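Local coordinates for protein farnesyltransferase, putative (Trypanosoma cruzi, PDB 3WCA) that probably condenses two molecules of farnesyl diphosphate into squalene, a magnesium- and NAD(P)H-dependent step on the way to lanosterol, at residues L172-L186 with Y267-S280. The protein carries 1 engineered substitution. Sequence-based numbering, arbitrary orientation.
With FPS (S-[(2E,6E)-3,7,11-trimethyldodeca-2,6,10-trienyl] trihydrogen thiodiphosphate), chain E.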
ATOM      1  N   LEU A 172      -7.333  -9.364  -1.515  1.00 31.65           N
ATOM      2  CA  LEU A 172      -6.865 -10.216  -0.426  1.00 31.76           C
ATOM      3  C   LEU A 172      -8.048 -10.706   0.395  1.00 30.57           C
ATOM      4  O   LEU A 172      -8.154 -11.887   0.682  1.00 30.52           O
ATOM      5  CB  LEU A 172      -5.880  -9.467   0.489  1.00 28.19           C
ATOM      6  CG  LEU A 172      -4.499  -9.164  -0.104  1.00 30.78           C
ATOM      7  CD1 LEU A 172      -3.648  -8.398   0.906  1.00 29.10           C
ATOM      8  CD2 LEU A 172      -3.819 -10.463  -0.498  1.00 30.25           C
ATOM      9  N   THR A 173      -8.932  -9.791   0.777  1.00 32.41           N
ATOM     10  CA  THR A 173     -10.099 -10.155   1.564  1.00 32.86           C
ATOM     11  C   THR A 173     -10.918 -11.238   0.838  1.00 35.63           C
ATOM     12  O   THR A 173     -11.425 -12.167   1.471  1.00 36.99           O
ATOM     13  CB  THR A 173     -10.982  -8.917   1.845  1.00 35.02           C
ATOM     14  OG1 THR A 173     -10.222  -7.937   2.570  1.00 34.79           O
ATOM     15  CG2 THR A 173     -12.207  -9.299   2.676  1.00 35.70           C
ATOM     16  N   LEU A 174     -11.032 -11.135  -0.487  1.00 34.95           N
ATOM     17  CA  LEU A 174     -11.780 -12.132  -1.251  1.00 35.96           C
ATOM     18  C   LEU A 174     -10.990 -13.440  -1.362  1.00 35.02           C
ATOM     19  O   LEU A 174     -11.575 -14.511  -1.494  1.00 36.08           O
ATOM     20  CB  LEU A 174     -12.123 -11.604  -2.647  1.00 33.81           C
ATOM     21  CG  LEU A 174     -13.119 -10.440  -2.716  1.00 37.18           C
ATOM     22  CD1 LEU A 174     -13.174  -9.921  -4.154  1.00 35.73           C
ATOM     23  CD2 LEU A 174     -14.505 -10.882  -2.237  1.00 34.37           C
ATOM     24  N   LEU A 175      -9.665 -13.360  -1.323  1.00 32.88           N
ATOM     25  CA  LEU A 175      -8.868 -14.574  -1.371  1.00 34.77           C
ATOM     26  C   LEU A 175      -8.964 -15.284  -0.018  1.00 35.42           C
ATOM     27  O   LEU A 175      -8.938 -16.506   0.033  1.00 36.21           O
ATOM     28  CB  LEU A 175      -7.398 -14.279  -1.685  1.00 31.66           C
ATOM     29  CG  LEU A 175      -7.023 -13.908  -3.112  1.00 33.32           C
ATOM     30  CD1 LEU A 175      -5.519 -13.719  -3.178  1.00 30.57           C
ATOM     31  CD2 LEU A 175      -7.455 -14.997  -4.087  1.00 31.59           C
ATOM     32  N   TYR A 176      -9.076 -14.523   1.070  1.00 36.21           N
ATOM     33  CA  TYR A 176      -9.180 -15.118   2.406  1.00 37.58           C
ATOM     34  C   TYR A 176     -10.478 -15.914   2.539  1.00 39.10           C
ATOM     35  O   TYR A 176     -10.494 -17.021   3.086  1.00 38.27           O
ATOM     36  CB  TYR A 176      -9.172 -14.053   3.521  1.00 34.67           C
ATOM     37  CG  TYR A 176      -7.948 -13.150   3.620  1.00 32.80           C
ATOM     38  CD1 TYR A 176      -6.742 -13.476   3.009  1.00 33.98           C
ATOM     39  CD2 TYR A 176      -8.010 -11.963   4.354  1.00 34.09           C
ATOM     40  CE1 TYR A 176      -5.619 -12.630   3.122  1.00 31.52           C
ATOM     41  CE2 TYR A 176      -6.906 -11.123   4.476  1.00 30.53           C
ATOM     42  CZ  TYR A 176      -5.720 -11.454   3.862  1.00 30.80           C
ATOM     43  OH  TYR A 176      -4.641 -10.600   3.988  1.00 29.54           O
ATOM     44  N   VAL A 177     -11.573 -15.330   2.068  1.00 41.42           N
ATOM     45  CA  VAL A 177     -12.875 -15.984   2.137  1.00 42.83           C
ATOM     46  C   VAL A 177     -12.903 -17.217   1.237  1.00 44.33           C
ATOM     47  O   VAL A 177     -13.264 -18.311   1.662  1.00 43.83           O
ATOM     48  CB  VAL A 177     -13.996 -15.022   1.706  1.00 42.24           C
ATOM     49  CG1 VAL A 177     -15.334 -15.758   1.653  1.00 42.09           C
ATOM     50  CG2 VAL A 177     -14.076 -13.871   2.685  1.00 41.67           C
ATOM     51  N   SER A 178     -12.504 -17.025  -0.010  1.00 44.72           N
ATOM     52  CA  SER A 178     -12.481 -18.102  -0.979  1.00 45.85           C
ATOM     53  C   SER A 178     -11.681 -19.308  -0.488  1.00 45.86           C
ATOM     54  O   SER A 178     -11.984 -20.448  -0.842  1.00 45.90           O
ATOM     55  CB  SER A 178     -11.894 -17.588  -2.292  1.00 46.11           C
ATOM     56  OG  SER A 178     -11.860 -18.611  -3.265  1.00 53.27           O
ATOM     57  N   SER A 179     -10.661 -19.053   0.326  1.00 43.81           N
ATOM     58  CA  SER A 179      -9.805 -20.110   0.846  1.00 42.04           C
ATOM     59  C   SER A 179     -10.466 -20.903   1.963  1.00 42.83           C
ATOM     60  O   SER A 179     -10.087 -22.046   2.228  1.00 44.56           O
ATOM     61  CB  SER A 179      -8.514 -19.513   1.401  1.00 42.53           C
ATOM     62  OG  SER A 179      -8.750 -18.919   2.672  1.00 38.43           O
ATOM     63  N   GLY A 180     -11.431 -20.284   2.633  1.00 40.54           N
ATOM     64  CA  GLY A 180     -12.099 -20.941   3.737  1.00 41.85           C
ATOM     65  C   GLY A 180     -11.491 -20.544   5.075  1.00 43.92           C
ATOM     66  O   GLY A 180     -12.138 -20.679   6.123  1.00 42.62           O
ATOM     67  N   LEU A 181     -10.252 -20.042   5.043  1.00 44.23           N
ATOM     68  CA  LEU A 181      -9.541 -19.628   6.254  1.00 42.92           C
ATOM     69  C   LEU A 181     -10.302 -18.594   7.077  1.00 41.61           C
ATOM     70  O   LEU A 181     -10.226 -18.607   8.301  1.00 42.98           O
ATOM     71  CB  LEU A 181      -8.145 -19.090   5.906  1.00 43.40           C
ATOM     72  CG  LEU A 181      -7.119 -20.114   5.402  1.00 46.18           C
ATOM     73  CD1 LEU A 181      -5.783 -19.432   5.145  1.00 42.28           C
ATOM     74  CD2 LEU A 181      -6.957 -21.225   6.437  1.00 44.66           C
ATOM     75  N   GLU A 182     -11.017 -17.688   6.416  1.00 40.95           N
ATOM     76  CA  GLU A 182     -11.798 -16.682   7.141  1.00 42.48           C
ATOM     77  C   GLU A 182     -13.273 -16.893   6.804  1.00 44.85           C
ATOM     78  O   GLU A 182     -13.606 -17.523   5.801  1.00 44.88           O
ATOM     79  CB  GLU A 182     -11.390 -15.255   6.747  1.00 41.64           C
ATOM     80  CG  GLU A 182      -9.968 -14.829   7.126  1.00 38.29           C
ATOM     81  CD  GLU A 182      -9.699 -14.827   8.616  1.00 35.16           C
ATOM     82  OE1 GLU A 182     -10.613 -14.520   9.402  1.00 38.33           O
ATOM     83  OE2 GLU A 182      -8.551 -15.114   9.009  1.00 38.03           O
ATOM     84  N   ASP A 183     -14.157 -16.353   7.635  1.00 47.06           N
ATOM     85  CA  ASP A 183     -15.591 -16.508   7.419  1.00 49.59           C
ATOM     86  C   ASP A 183     -16.126 -15.668   6.254  1.00 50.26           C
ATOM     87  O   ASP A 183     -15.689 -14.539   6.036  1.00 49.29           O
ATOM     88  CB  ASP A 183     -16.338 -16.155   8.705  1.00 52.17           C
ATOM     89  CG  ASP A 183     -17.831 -16.305   8.564  1.00 55.40           C
ATOM     90  OD1 ASP A 183     -18.289 -17.414   8.199  1.00 57.91           O
ATOM     91  OD2 ASP A 183     -18.543 -15.313   8.819  1.00 56.03           O
ATOM     92  N   VAL A 184     -17.087 -16.228   5.521  1.00 50.15           N
ATOM     93  CA  VAL A 184     -17.692 -15.556   4.368  1.00 49.57           C
ATOM     94  C   VAL A 184     -18.223 -14.163   4.697  1.00 48.13           C
ATOM     95  O   VAL A 184     -18.398 -13.326   3.813  1.00 48.66           O
ATOM     96  CB  VAL A 184     -18.867 -16.383   3.787  1.00 51.36           C
ATOM     97  CG1 VAL A 184     -19.329 -15.773   2.462  1.00 52.96           C
ATOM     98  CG2 VAL A 184     -18.452 -17.835   3.600  1.00 51.71           C
ATOM     99  N   ARG A 185     -18.483 -13.913   5.970  1.00 48.09           N
ATOM    100  CA  ARG A 185     -19.004 -12.615   6.384  1.00 48.66           C
ATOM    101  C   ARG A 185     -17.982 -11.496   6.133  1.00 46.80           C
ATOM    102  O   ARG A 185     -18.345 -10.331   5.974  1.00 45.26           O
ATOM    103  CB  ARG A 185     -19.357 -12.661   7.870  1.00 51.85           C
ATOM    104  CG  ARG A 185     -20.476 -11.717   8.297  1.00 59.18           C
ATOM    105  CD  ARG A 185     -21.823 -12.445   8.456  1.00 63.52           C
ATOM    106  NE  ARG A 185     -22.729 -12.276   7.316  1.00 67.14           N
ATOM    107  CZ  ARG A 185     -22.665 -12.973   6.184  1.00 69.62           C
ATOM    108  NH1 ARG A 185     -21.735 -13.903   6.021  1.00 70.41           N
ATOM    109  NH2 ARG A 185     -23.533 -12.739   5.207  1.00 71.03           N
ATOM    110  N   LEU A 186     -16.706 -11.862   6.084  1.00 44.37           N
ATOM    111  CA  LEU A 186     -15.637 -10.893   5.894  1.00 42.78           C
ATOM    112  C   LEU A 186     -15.842 -10.048   4.641  1.00 43.11           C
ATOM    113  O   LEU A 186     -15.629  -8.837   4.662  1.00 43.24           O
ATOM    114  CB  LEU A 186     -14.286 -11.616   5.835  1.00 38.78           C
ATOM    115  CG  LEU A 186     -13.047 -10.808   6.238  1.00 37.87           C
ATOM    116  CD1 LEU A 186     -13.157 -10.367   7.698  1.00 35.45           C
ATOM    117  CD2 LEU A 186     -11.807 -11.661   6.041  1.00 33.88           C
ATOM    118  N   TYR A 267     -10.896  -4.160  11.068  1.00 36.37           N
ATOM    119  CA  TYR A 267     -10.588  -5.233  10.134  1.00 33.40           C
ATOM    120  C   TYR A 267      -9.656  -6.268  10.777  1.00 33.18           C
ATOM    121  O   TYR A 267      -9.913  -7.467  10.703  1.00 33.57           O
ATOM    122  CB  TYR A 267      -9.946  -4.670   8.861  1.00 31.96           C
ATOM    123  CG  TYR A 267      -9.698  -5.708   7.789  1.00 29.23           C
ATOM    124  CD1 TYR A 267      -8.533  -6.482   7.793  1.00 27.08           C
ATOM    125  CD2 TYR A 267     -10.648  -5.949   6.795  1.00 27.42           C
ATOM    126  CE1 TYR A 267      -8.317  -7.479   6.829  1.00 27.29           C
ATOM    127  CE2 TYR A 267     -10.445  -6.942   5.829  1.00 31.18           C
ATOM    128  CZ  TYR A 267      -9.278  -7.701   5.850  1.00 28.45           C
ATOM    129  OH  TYR A 267      -9.065  -8.655   4.882  1.00 30.02           O
ATOM    130  N   LEU A 268      -8.573  -5.822  11.405  1.00 31.28           N
ATOM    131  CA  LEU A 268      -7.655  -6.781  12.026  1.00 32.49           C
ATOM    132  C   LEU A 268      -8.350  -7.610  13.117  1.00 32.46           C
ATOM    133  O   LEU A 268      -8.084  -8.799  13.270  1.00 29.49           O
ATOM    134  CB  LEU A 268      -6.433  -6.058  12.617  1.00 28.79           C
ATOM    135  CG  LEU A 268      -5.473  -5.454  11.581  1.00 28.33           C
ATOM    136  CD1 LEU A 268      -4.323  -4.739  12.301  1.00 27.52           C
ATOM    137  CD2 LEU A 268      -4.935  -6.563  10.661  1.00 22.78           C
ATOM    138  N   ALA A 269      -9.250  -6.978  13.860  1.00 33.19           N
ATOM    139  CA  ALA A 269      -9.962  -7.662  14.926  1.00 35.72           C
ATOM    140  C   ALA A 269     -11.039  -8.613  14.418  1.00 36.03           C
ATOM    141  O   ALA A 269     -11.580  -9.401  15.186  1.00 39.39           O
ATOM    142  CB  ALA A 269     -10.570  -6.644  15.884  1.00 37.07           C
ATOM    143  N   SER A 270     -11.347  -8.564  13.129  1.00 36.13           N
ATOM    144  CA  SER A 270     -12.369  -9.453  12.588  1.00 36.48           C
ATOM    145  C   SER A 270     -11.754 -10.726  12.033  1.00 36.70           C
ATOM    146  O   SER A 270     -12.477 -11.643  11.648  1.00 37.88           O
ATOM    147  CB  SER A 270     -13.171  -8.760  11.479  1.00 36.46           C
ATOM    148  OG  SER A 270     -12.419  -8.648  10.279  1.00 36.73           O
ATOM    149  N   LEU A 271     -10.423 -10.780  11.985  1.00 36.93           N
ATOM    150  CA  LEU A 271      -9.708 -11.950  11.468  1.00 34.91           C
ATOM    151  C   LEU A 271      -9.617 -13.067  12.516  1.00 35.93           C
ATOM    152  O   LEU A 271      -9.369 -12.800  13.691  1.00 36.00           O
ATOM    153  CB  LEU A 271      -8.303 -11.548  11.017  1.00 32.17           C
ATOM    154  CG  LEU A 271      -8.173 -10.513   9.891  1.00 35.72           C
ATOM    155  CD1 LEU A 271      -6.696 -10.336   9.580  1.00 33.32           C
ATOM    156  CD2 LEU A 271      -8.939 -10.963   8.624  1.00 33.37           C
ATOM    157  N   ARG A 272      -9.800 -14.318  12.090  1.00 37.31           N
ATOM    158  CA  ARG A 272      -9.755 -15.443  13.026  1.00 39.03           C
ATOM    159  C   ARG A 272      -8.569 -16.373  12.803  1.00 37.40           C
ATOM    160  O   ARG A 272      -8.112 -17.029  13.733  1.00 41.43           O
ATOM    161  CB  ARG A 272     -11.050 -16.261  12.939  1.00 39.78           C
ATOM    162  CG  ARG A 272     -11.131 -17.133  11.694  1.00 45.06           C
ATOM    163  CD  ARG A 272     -12.470 -17.866  11.579  1.00 50.22           C
ATOM    164  NE  ARG A 272     -12.532 -18.647  10.346  1.00 52.99           N
ATOM    165  CZ  ARG A 272     -13.629 -19.223   9.865  1.00 54.99           C
ATOM    166  NH1 ARG A 272     -14.780 -19.115  10.514  1.00 55.66           N
ATOM    167  NH2 ARG A 272     -13.572 -19.905   8.726  1.00 57.00           N
ATOM    168  N   ASP A 273      -8.073 -16.430  11.573  1.00 35.02           N
ATOM    169  CA  ASP A 273      -6.956 -17.304  11.258  1.00 32.77           C
ATOM    170  C   ASP A 273      -5.617 -16.638  11.560  1.00 31.96           C
ATOM    171  O   ASP A 273      -5.367 -15.513  11.132  1.00 33.59           O
ATOM    172  CB  ASP A 273      -7.013 -17.728   9.793  1.00 29.63           C
ATOM    173  CG  ASP A 273      -5.929 -18.728   9.444  1.00 34.30           C
ATOM    174  OD1 ASP A 273      -4.806 -18.307   9.071  1.00 34.75           O
ATOM    175  OD2 ASP A 273      -6.196 -19.944   9.562  1.00 35.14           O
ATOM    176  N   PRO A 274      -4.743 -17.327  12.308  1.00 30.58           N
ATOM    177  CA  PRO A 274      -3.425 -16.798  12.676  1.00 29.62           C
ATOM    178  C   PRO A 274      -2.467 -16.465  11.540  1.00 28.82           C
ATOM    179  O   PRO A 274      -1.707 -15.514  11.649  1.00 28.11           O
ATOM    180  CB  PRO A 274      -2.871 -17.857  13.641  1.00 30.52           C
ATOM    181  CG  PRO A 274      -3.644 -19.116  13.295  1.00 31.55           C
ATOM    182  CD  PRO A 274      -5.029 -18.588  13.021  1.00 31.38           C
ATOM    183  N   SER A 275      -2.481 -17.241  10.461  1.00 29.40           N
ATOM    184  CA  SER A 275      -1.605 -16.941   9.331  1.00 29.97           C
ATOM    185  C   SER A 275      -2.101 -15.676   8.641  1.00 27.95           C
ATOM    186  O   SER A 275      -1.320 -14.771   8.354  1.00 27.01           O
ATOM    187  CB  SER A 275      -1.594 -18.087   8.310  1.00 31.06           C
ATOM    188  OG  SER A 275      -0.912 -19.219   8.818  1.00 35.88           O
ATOM    189  N   VAL A 276      -3.406 -15.634   8.375  1.00 27.40           N
ATOM    190  CA  VAL A 276      -4.028 -14.498   7.718  1.00 27.25           C
ATOM    191  C   VAL A 276      -3.828 -13.273   8.594  1.00 28.71           C
ATOM    192  O   VAL A 276      -3.500 -12.198   8.103  1.00 28.29           O
ATOM    193  CB  VAL A 276      -5.552 -14.727   7.490  1.00 29.18           C
ATOM    194  CG1 VAL A 276      -6.224 -13.415   7.040  1.00 28.34           C
ATOM    195  CG2 VAL A 276      -5.773 -15.824   6.428  1.00 21.60           C
ATOM    196  N   PHE A 277      -4.008 -13.439   9.895  1.00 28.82           N
ATOM    197  CA  PHE A 277      -3.831 -12.316  10.792  1.00 29.49           C
ATOM    198  C   PHE A 277      -2.413 -11.732  10.774  1.00 31.39           C
ATOM    199  O   PHE A 277      -2.247 -10.519  10.627  1.00 30.25           O
ATOM    200  CB  PHE A 277      -4.199 -12.693  12.220  1.00 30.30           C
ATOM    201  CG  PHE A 277      -3.971 -11.580  13.201  1.00 29.75           C
ATOM    202  CD1 PHE A 277      -2.703 -11.363  13.744  1.00 26.21           C
ATOM    203  CD2 PHE A 277      -5.003 -10.701  13.516  1.00 27.03           C
ATOM    204  CE1 PHE A 277      -2.461 -10.277  14.588  1.00 27.10           C
ATOM    205  CE2 PHE A 277      -4.779  -9.611  14.357  1.00 25.79           C
ATOM    206  CZ  PHE A 277      -3.499  -9.397  14.895  1.00 26.52           C
ATOM    207  N   ALA A 278      -1.393 -12.572  10.918  1.00 29.82           N
ATOM    208  CA  ALA A 278      -0.025 -12.049  10.928  1.00 29.71           C
ATOM    209  C   ALA A 278       0.333 -11.378   9.599  1.00 27.63           C
ATOM    210  O   ALA A 278       0.952 -10.313   9.582  1.00 28.41           O
ATOM    211  CB  ALA A 278       0.976 -13.168  11.254  1.00 25.67           C
ATOM    212  N   PHE A 279      -0.057 -12.002   8.488  1.00 25.95           N
ATOM    213  CA  PHE A 279       0.213 -11.458   7.158  1.00 23.26           C
ATOM    214  C   PHE A 279      -0.450 -10.085   6.983  1.00 25.55           C
ATOM    215  O   PHE A 279       0.121  -9.191   6.359  1.00 23.71           O
ATOM    216  CB  PHE A 279      -0.312 -12.415   6.075  1.00 20.30           C
ATOM    217  CG  PHE A 279      -0.371 -11.801   4.709  1.00 20.61           C
ATOM    218  CD1 PHE A 279       0.776 -11.686   3.923  1.00 21.61           C
ATOM    219  CD2 PHE A 279      -1.572 -11.284   4.222  1.00 20.65           C
ATOM    220  CE1 PHE A 279       0.728 -11.060   2.668  1.00 19.88           C
ATOM    221  CE2 PHE A 279      -1.632 -10.658   2.977  1.00 18.62           C
ATOM    222  CZ  PHE A 279      -0.484 -10.543   2.198  1.00 18.28           C
ATOM    223  N   SER A 280      -1.650  -9.934   7.544  1.00 24.88           N
ATOM    224  CA  SER A 280      -2.426  -8.691   7.458  1.00 25.80           C
ATOM    225  C   SER A 280      -2.009  -7.592   8.442  1.00 26.02           C
ATOM    226  O   SER A 280      -2.033  -6.401   8.115  1.00 25.81           O
ATOM    227  CB  SER A 280      -3.916  -8.996   7.671  1.00 22.47           C
ATOM    228  OG  SER A 280      -4.423  -9.853   6.647  1.00 24.61           O
TER
HETATM  229  C1  FPS E 501       4.031  -0.919  -2.360  1.00 89.25           C
HETATM  230  S1  FPS E 501       4.989  -2.402  -2.945  1.00 95.67           S
HETATM  231  C2  FPS E 501       2.520  -1.282  -2.233  1.00 83.44           C
HETATM  232  C3  FPS E 501       1.568  -0.877  -1.303  1.00 77.80           C
HETATM  233  C4  FPS E 501       1.838   0.071  -0.156  1.00 78.08           C
HETATM  234  C5  FPS E 501       0.176  -1.445  -1.452  1.00 71.09           C
HETATM  235  C6  FPS E 501      -0.050  -2.934  -1.041  1.00 61.80           C
HETATM  236  C7  FPS E 501      -1.392  -2.995  -0.345  1.00 51.52           C
HETATM  237  C8  FPS E 501      -1.843  -3.969   0.460  1.00 45.16           C
HETATM  238  C10 FPS E 501      -3.262  -3.777   1.028  1.00 40.53           C
HETATM  239  C9  FPS E 501      -1.035  -5.221   0.821  1.00 44.63           C
HETATM  240  C11 FPS E 501      -3.441  -4.446   2.372  1.00 33.29           C
HETATM  241  C12 FPS E 501      -4.912  -4.654   2.623  1.00 28.65           C
HETATM  242  C13 FPS E 501      -5.453  -5.684   3.312  1.00 27.54           C
HETATM  243  C14 FPS E 501      -4.630  -6.813   3.946  1.00 28.51           C
HETATM  244  C15 FPS E 501      -6.972  -5.713   3.463  1.00 26.00           C
HETATM  245  PA  FPS E 501       5.948  -3.308  -1.349  1.00 96.16           P
HETATM  246  O1A FPS E 501       4.924  -3.600  -0.216  1.00 95.67           O
HETATM  247  O2A FPS E 501       6.540  -4.597  -1.859  1.00 94.91           O
HETATM  248  O3A FPS E 501       7.354  -2.560  -0.828  1.00 98.30           O
HETATM  249  PB  FPS E 501       7.797  -0.981  -0.406  1.00100.21           P
HETATM  250  O1B FPS E 501       8.641  -0.968   0.902  1.00 98.75           O
HETATM  251  O2B FPS E 501       8.710  -0.391  -1.541  1.00 99.98           O
HETATM  252  O3B FPS E 501       6.504  -0.118  -0.099  1.00100.45           O
HETATM  253  O   HOH W   1     -13.331 -14.359   9.979  1.00 54.46           O
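The ring of Y176 lies between helical segments 172-179 and 274-280, which run nearly antiparallel, a knob in the hole formed by Y267, V276, F279 and S280. V276 CG1, held anti to the backbone N, presses on one face, 3.5 Å from the Y176 ring centroid, a CH-pi contact in which a compact methyl fits over the ring centre; L172 O lies over the opposite face, toward the rim. The Y176 hydroxyl makes a weak hydrogen bond to S280 OG (2.8 Å) and meets F279 at its ring edge. S280 OG itself donates to V276 O, one turn back in its own helix, which gives this buried hydroxyl a backbone partner. Y267, its CG anti to the backbone N (chi1 -175°), reaches back from the preceding helix and donates from OH to T173 OG1 (2.7 Å), which is also bonded to G169 O.

Beyond the helix end at G180, E182 bends at chi2 (-62°) and turns its carboxylate into the link between helices 261-269 and 274-294. OE1 takes R272 N through its syn lone pair (2.8 Å), and OE2 takes D273 N (2.9 Å). R272, extended from CG to NE, answers by laying a guanidinium face over the E182-D183 peptide, while NE donates at its edge to L181 O (3.1 Å, 162°). D273 N-caps helix 274-294, its OD1 accepting from V276 N (3.1 Å).

At the L172 and Y267 side the contact meets the substrate analogue: L172 CD1 comes within 3.6 Å of FPS C14 and Y267 CZ touches C15, so residues of helices 154-179 and 261-269 line the pocket at the end of the farnesyl tail in the all-helical squalene/phytoene synthase fold.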